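Local atomic coordinates of LRR receptor-like serine/threonine-protein kinase RGI3 (Arabidopsis thaliana, PDB entry 5HZ0), a protein that acts as a cell-surface receptor for RGF peptide hormones, which maintain the root stem cell niche, and passes their signal on through an intracellular serine/threonine kinase domain. Residues A[336-341]-A[358-363]; A[383-388]-A[407-412]. The protein carries 5 engineered substitutions. All coordinates share one frame; numbering follows the deposited sequence.

Contact 1 of 2, residues A[336-341]-A[358-363]; sequences NKLTGN and SYNSLS
OD1 of Asn-360 accepts the backbone N-H of Leu-338, with N to OD1 at 2.9 Å, while ND2 of the same amide donates to the main-chain oxygen of Leu-357 and, more weakly, to that of Ala-333. The bond to OD1 is bent, 136° at the hydrogen, and the donor sits 29° off the carbonyl plane. This buried amide thus has partners for both its oxygen and its nitrogen, which fix its rotation. Asn-360 CG lies anti to its own carbonyl carbon (chi1 -76°), which lays the amide alongside Leu-338, the two side chains pointing the same way; OD1 passes 3.3 Å from CB of Leu-338.

This is the asparagine ladder of a leucine-rich repeat solenoid: one asparagine per coil, reaching across to the backbone of the coil before it. Asn-336 plays the same part one turn earlier, its OD1 taking the N-H of Ile-314 while its ND2 bonds to the oxygens of Ala-333 and Ile-309. The two leucines also follow the repeat, Leu-362 bringing CD2 to 4.1 Å from CB of Leu-338 on the buried side of the coils.

Backbone bonds tie the segments, which run in the same direction. Asn-336 N donates to Tyr-359 O at 3.1 Å, and Ser-361 N to Leu-338 O at 2.8 Å. Further along, Ser-363 N reaches Gly-340 O at 2.9 Å. On the outer side CG2 of Thr-339 rests against CB of Ser-361, at 3.6 Å. At the other end Ser-358 and Tyr-359, both in a peptide-recognition motif, each pack on a polar side chain of the bound peptide.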
loop_
_atom_site.group_PDB
_atom_site.type_symbol
_atom_site.label_atom_id
_atom_site.label_comp_id
_atom_site.label_asym_id
_atom_site.label_seq_id
_atom_site.Cartn_x
_atom_site.Cartn_y
_atom_site.Cartn_z
ATOM N N ASN A 336 10.433 -14.876 2.978
ATOM C CA ASN A 336 11.096 -15.514 4.100
ATOM C C ASN A 336 11.918 -16.712 3.628
ATOM O O ASN A 336 12.134 -16.900 2.434
ATOM C CB ASN A 336 10.070 -15.972 5.149
ATOM C CG ASN A 336 9.686 -14.869 6.074
ATOM O OD1 ASN A 336 10.507 -14.422 6.883
ATOM N ND2 ASN A 336 8.441 -14.392 5.953
ATOM N N LYS A 337 12.406 -17.486 4.586
ATOM C CA LYS A 337 13.053 -18.776 4.355
ATOM C C LYS A 337 12.176 -20.041 4.550
ATOM O O LYS A 337 12.709 -21.118 4.840
ATOM C CB LYS A 337 14.370 -18.868 5.117
ATOM C CG LYS A 337 15.546 -18.421 4.316
ATOM C CD LYS A 337 15.574 -16.941 4.091
ATOM C CE LYS A 337 16.759 -16.623 3.163
ATOM N NZ LYS A 337 16.642 -15.304 2.476
ATOM N N LEU A 338 10.855 -19.892 4.573
ATOM C CA LEU A 338 9.963 -21.040 4.774
ATOM C C LEU A 338 10.198 -22.204 3.800
ATOM O O LEU A 338 10.338 -21.983 2.599
ATOM C CB LEU A 338 8.500 -20.601 4.668
ATOM C CG LEU A 338 7.967 -19.531 5.618
ATOM C CD1 LEU A 338 6.533 -19.201 5.245
ATOM C CD2 LEU A 338 8.064 -19.960 7.068
ATOM N N THR A 339 10.218 -23.440 4.319
ATOM C CA THR A 339 10.306 -24.657 3.488
ATOM C C THR A 339 9.180 -25.638 3.773
ATOM O O THR A 339 8.372 -25.427 4.676
ATOM C CB THR A 339 11.586 -25.452 3.767
ATOM O OG1 THR A 339 11.690 -25.680 5.176
ATOM C CG2 THR A 339 12.822 -24.696 3.286
ATOM N N GLY A 340 9.165 -26.740 3.030
ATOM C CA GLY A 340 8.190 -27.793 3.258
ATOM C C GLY A 340 6.928 -27.563 2.462
ATOM O O GLY A 340 6.839 -26.602 1.697
ATOM N N ASN A 341 5.957 -28.450 2.643
ATOM C CA ASN A 341 4.642 -28.315 2.022
ATOM C C ASN A 341 3.829 -27.207 2.665
ATOM O O ASN A 341 3.948 -26.940 3.853
ATOM C CB ASN A 341 3.838 -29.613 2.154
ATOM C CG ASN A 341 4.468 -30.780 1.419
ATOM O OD1 ASN A 341 5.472 -31.338 1.860
ATOM N ND2 ASN A 341 3.854 -31.184 0.314
ATOM N N SER A 358 4.504 -15.944 -1.150
ATOM C CA SER A 358 5.536 -15.821 -2.207
ATOM C C SER A 358 6.941 -15.651 -1.659
ATOM O O SER A 358 7.137 -15.264 -0.510
ATOM C CB SER A 358 5.277 -14.616 -3.125
ATOM O OG SER A 358 3.977 -14.611 -3.701
ATOM N N TYR A 359 7.922 -15.975 -2.492
ATOM C CA TYR A 359 9.332 -15.788 -2.153
ATOM C C TYR A 359 9.727 -16.565 -0.905
ATOM O O TYR A 359 10.179 -16.005 0.101
ATOM C CB TYR A 359 9.685 -14.299 -1.997
ATOM C CG TYR A 359 9.527 -13.494 -3.263
ATOM C CD1 TYR A 359 10.459 -13.587 -4.297
ATOM C CD2 TYR A 359 8.463 -12.623 -3.418
ATOM C CE1 TYR A 359 10.311 -12.851 -5.465
ATOM C CE2 TYR A 359 8.306 -11.889 -4.565
ATOM C CZ TYR A 359 9.230 -12.000 -5.582
ATOM O OH TYR A 359 9.048 -11.251 -6.712
ATOM N N ASN A 360 9.590 -17.877 -1.018
ATOM C CA ASN A 360 10.085 -18.806 -0.027
ATOM C C ASN A 360 10.626 -20.032 -0.738
ATOM O O ASN A 360 10.807 -20.046 -1.957
ATOM C CB ASN A 360 8.976 -19.230 0.941
ATOM C CG ASN A 360 8.644 -18.159 1.958
ATOM O OD1 ASN A 360 9.385 -17.971 2.916
ATOM N ND2 ASN A 360 7.521 -17.466 1.768
ATOM N N SER A 361 10.929 -21.045 0.052
ATOM C CA SER A 361 11.321 -22.353 -0.431
ATOM C C SER A 361 10.249 -23.444 -0.432
ATOM O O SER A 361 10.581 -24.625 -0.469
ATOM C CB SER A 361 12.594 -22.805 0.233
ATOM O OG SER A 361 13.644 -22.113 -0.388
ATOM N N LEU A 362 8.990 -23.060 -0.272
ATOM C CA LEU A 362 7.909 -24.035 -0.220
ATOM C C LEU A 362 7.958 -25.043 -1.368
ATOM O O LEU A 362 8.158 -24.674 -2.528
ATOM C CB LEU A 362 6.562 -23.317 -0.200
ATOM C CG LEU A 362 6.433 -22.350 0.975
ATOM C CD1 LEU A 362 5.249 -21.400 0.785
ATOM C CD2 LEU A 362 6.342 -23.144 2.272
ATOM N N SER A 363 7.806 -26.322 -1.028
ATOM C CA SER A 363 7.806 -27.381 -2.028
ATOM C C SER A 363 6.545 -28.222 -1.938
ATOM O O SER A 363 5.678 -27.953 -1.126
ATOM C CB SER A 363 9.065 -28.261 -1.924
ATOM O OG SER A 363 9.528 -28.373 -0.592
#

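Contact 2 of 2, residues A[383-388]-A[407-412]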
loop_
_atom_site.group_PDB
_atom_site.type_symbol
_atom_site.label_atom_id
_atom_site.label_comp_id
_atom_site.label_asym_id
_atom_site.label_seq_id
_atom_site.Cartn_x
_atom_site.Cartn_y
_atom_site.Cartn_z
ATOM N N SER A 383 7.159 -17.544 -6.880
ATOM C CA SER A 383 8.546 -17.773 -6.456
ATOM C C SER A 383 8.721 -18.731 -5.264
ATOM O O SER A 383 9.009 -18.322 -4.147
ATOM C CB SER A 383 9.293 -16.466 -6.200
ATOM O OG SER A 383 10.568 -16.761 -5.658
ATOM N N ASN A 384 8.533 -20.010 -5.525
ATOM C CA ASN A 384 8.803 -21.043 -4.548
ATOM C C ASN A 384 9.327 -22.232 -5.327
ATOM O O ASN A 384 9.706 -22.087 -6.486
ATOM C CB ASN A 384 7.531 -21.421 -3.771
ATOM C CG ASN A 384 7.225 -20.454 -2.643
ATOM O OD1 ASN A 384 7.860 -20.504 -1.607
ATOM N ND2 ASN A 384 6.246 -19.576 -2.844
ATOM N N ASP A 385 9.416 -23.380 -4.668
ATOM C CA ASP A 385 9.739 -24.650 -5.321
ATOM C C ASP A 385 8.543 -25.547 -5.634
ATOM O O ASP A 385 8.701 -26.756 -5.727
ATOM C CB ASP A 385 10.871 -25.423 -4.642
ATOM C CG ASP A 385 11.551 -26.401 -5.599
ATOM O OD1 ASP A 385 11.608 -26.089 -6.810
ATOM O OD2 ASP A 385 12.006 -27.480 -5.158
ATOM N N LEU A 386 7.341 -24.989 -5.616
ATOM C CA LEU A 386 6.108 -25.766 -5.808
ATOM C C LEU A 386 6.011 -26.515 -7.143
ATOM O O LEU A 386 6.231 -25.947 -8.206
ATOM C CB LEU A 386 4.879 -24.860 -5.639
ATOM C CG LEU A 386 4.721 -24.133 -4.309
ATOM C CD1 LEU A 386 3.656 -23.071 -4.443
ATOM C CD2 LEU A 386 4.325 -25.122 -3.236
ATOM N N SER A 387 5.659 -27.793 -7.076
ATOM C CA SER A 387 5.458 -28.611 -8.269
ATOM C C SER A 387 4.094 -29.306 -8.245
ATOM O O SER A 387 3.252 -29.003 -7.398
ATOM C CB SER A 387 6.560 -29.652 -8.396
ATOM O OG SER A 387 6.614 -30.444 -7.230
ATOM N N GLY A 388 3.877 -30.221 -9.189
ATOM C CA GLY A 388 2.623 -30.944 -9.277
ATOM C C GLY A 388 1.608 -30.219 -10.139
ATOM O O GLY A 388 1.926 -29.186 -10.726
ATOM N N GLY A 407 6.632 -18.630 -11.218
ATOM C CA GLY A 407 7.931 -18.897 -10.625
ATOM C C GLY A 407 7.976 -20.132 -9.750
ATOM O O GLY A 407 8.467 -20.100 -8.615
ATOM N N ASN A 408 7.448 -21.225 -10.289
ATOM C CA ASN A 408 7.486 -22.533 -9.646
ATOM C C ASN A 408 7.774 -23.624 -10.687
ATOM O O ASN A 408 8.205 -23.320 -11.803
ATOM C CB ASN A 408 6.164 -22.821 -8.916
ATOM C CG ASN A 408 5.992 -21.989 -7.659
ATOM O OD1 ASN A 408 6.627 -22.257 -6.645
ATOM N ND2 ASN A 408 5.132 -20.976 -7.720
ATOM N N ARG A 409 7.627 -24.884 -10.284
ATOM C CA ARG A 409 7.772 -26.063 -11.162
ATOM C C ARG A 409 6.483 -26.725 -11.641
ATOM O O ARG A 409 6.497 -27.917 -11.977
ATOM C CB ARG A 409 8.769 -27.098 -10.614
ATOM C CG ARG A 409 10.231 -26.729 -10.851
ATOM C CD ARG A 409 11.183 -27.880 -10.536
ATOM N NE ARG A 409 11.216 -28.240 -9.123
ATOM C CZ ARG A 409 10.933 -29.458 -8.665
ATOM N NH1 ARG A 409 10.601 -30.421 -9.516
ATOM N NH2 ARG A 409 10.991 -29.715 -7.364
ATOM N N LEU A 410 5.355 -26.027 -11.513
ATOM C CA LEU A 410 4.032 -26.627 -11.779
ATOM C C LEU A 410 3.934 -27.358 -13.120
ATOM O O LEU A 410 4.388 -26.848 -14.134
ATOM C CB LEU A 410 2.949 -25.551 -11.692
ATOM C CG LEU A 410 2.845 -24.832 -10.340
ATOM C CD1 LEU A 410 1.884 -23.650 -10.427
ATOM C CD2 LEU A 410 2.446 -25.783 -9.213
ATOM N N ALA A 411 3.336 -28.552 -13.120
ATOM C CA ALA A 411 3.271 -29.392 -14.329
ATOM C C ALA A 411 1.845 -29.710 -14.778
ATOM O O ALA A 411 0.881 -29.349 -14.109
ATOM C CB ALA A 411 4.067 -30.685 -14.136
ATOM N N GLY A 412 1.720 -30.402 -15.905
ATOM C CA GLY A 412 0.418 -30.694 -16.476
ATOM C C GLY A 412 -0.330 -29.520 -17.094
ATOM O O GLY A 412 0.191 -28.407 -17.193
#
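Asp-385 and Arg-409 form a salt bridge between successive coils. NE of Arg-409 meets OD1 of Asp-385 at 3.2 Å in a straight bond on the syn side of the carboxylate, and NH2 makes a weak bond of 3.3 Å to OD2. Asp-385 CG stands anti to its backbone N (chi1 -157°), which swings the carboxylate to the edge of the guanidinium; the two planes are 44° apart. CB of Ser-387 lies above one guanidinium face, offset toward its rim.

Among the neutral polar bonds, OD1 of Asn-408 accepts Leu-386 N at 3.0 Å, while its ND2 donates to the main-chain oxygens of Leu-405 and Leu-381. Main-chain bonds run from Asn-384 N to Gly-407 O, from Arg-409 N to Leu-386 O at 2.7 Å, and from Ala-411 N to Gly-388 O.

Apolar contact is slight: CD2 of Leu-410 stays 4.4 Å from CB of Leu-386 and packs also against the main-chain oxygen of Ser-387, at 3.8 Å.

Both segments follow strands of the leucine-rich repeat solenoid, 383-388 after 378-380 and 407-412 after 402-404. Beyond them the next coil continues the ladder, where Asn-432 accepts the N-H of Leu-410 and strand 433-434 pairs with 411-412.

Overall arrangement
Contacts 1 and 2 join neighbouring coils of one extracellular leucine-rich repeat domain, their centres about 12 Å apart, and belong to four successive predicted repeats, LRR 15 to LRR 18. They meet directly: OD1 of Asn-384 takes the N-H of Leu-362 in a weak bond of 3.1 Å, so the asparagine ladder runs unbroken from one to the other. Each is partly buried, with the leucines and most of the ladder asparagines inside and polar or charged side chains outside. The difference lies on that outer side, where 383-388 and 407-412 add an ion pair, whereas 336-341 and 358-363 make a small methyl-to-methylene contact. Of the two, contact 1 is the one with residues in reach of the bound peptide.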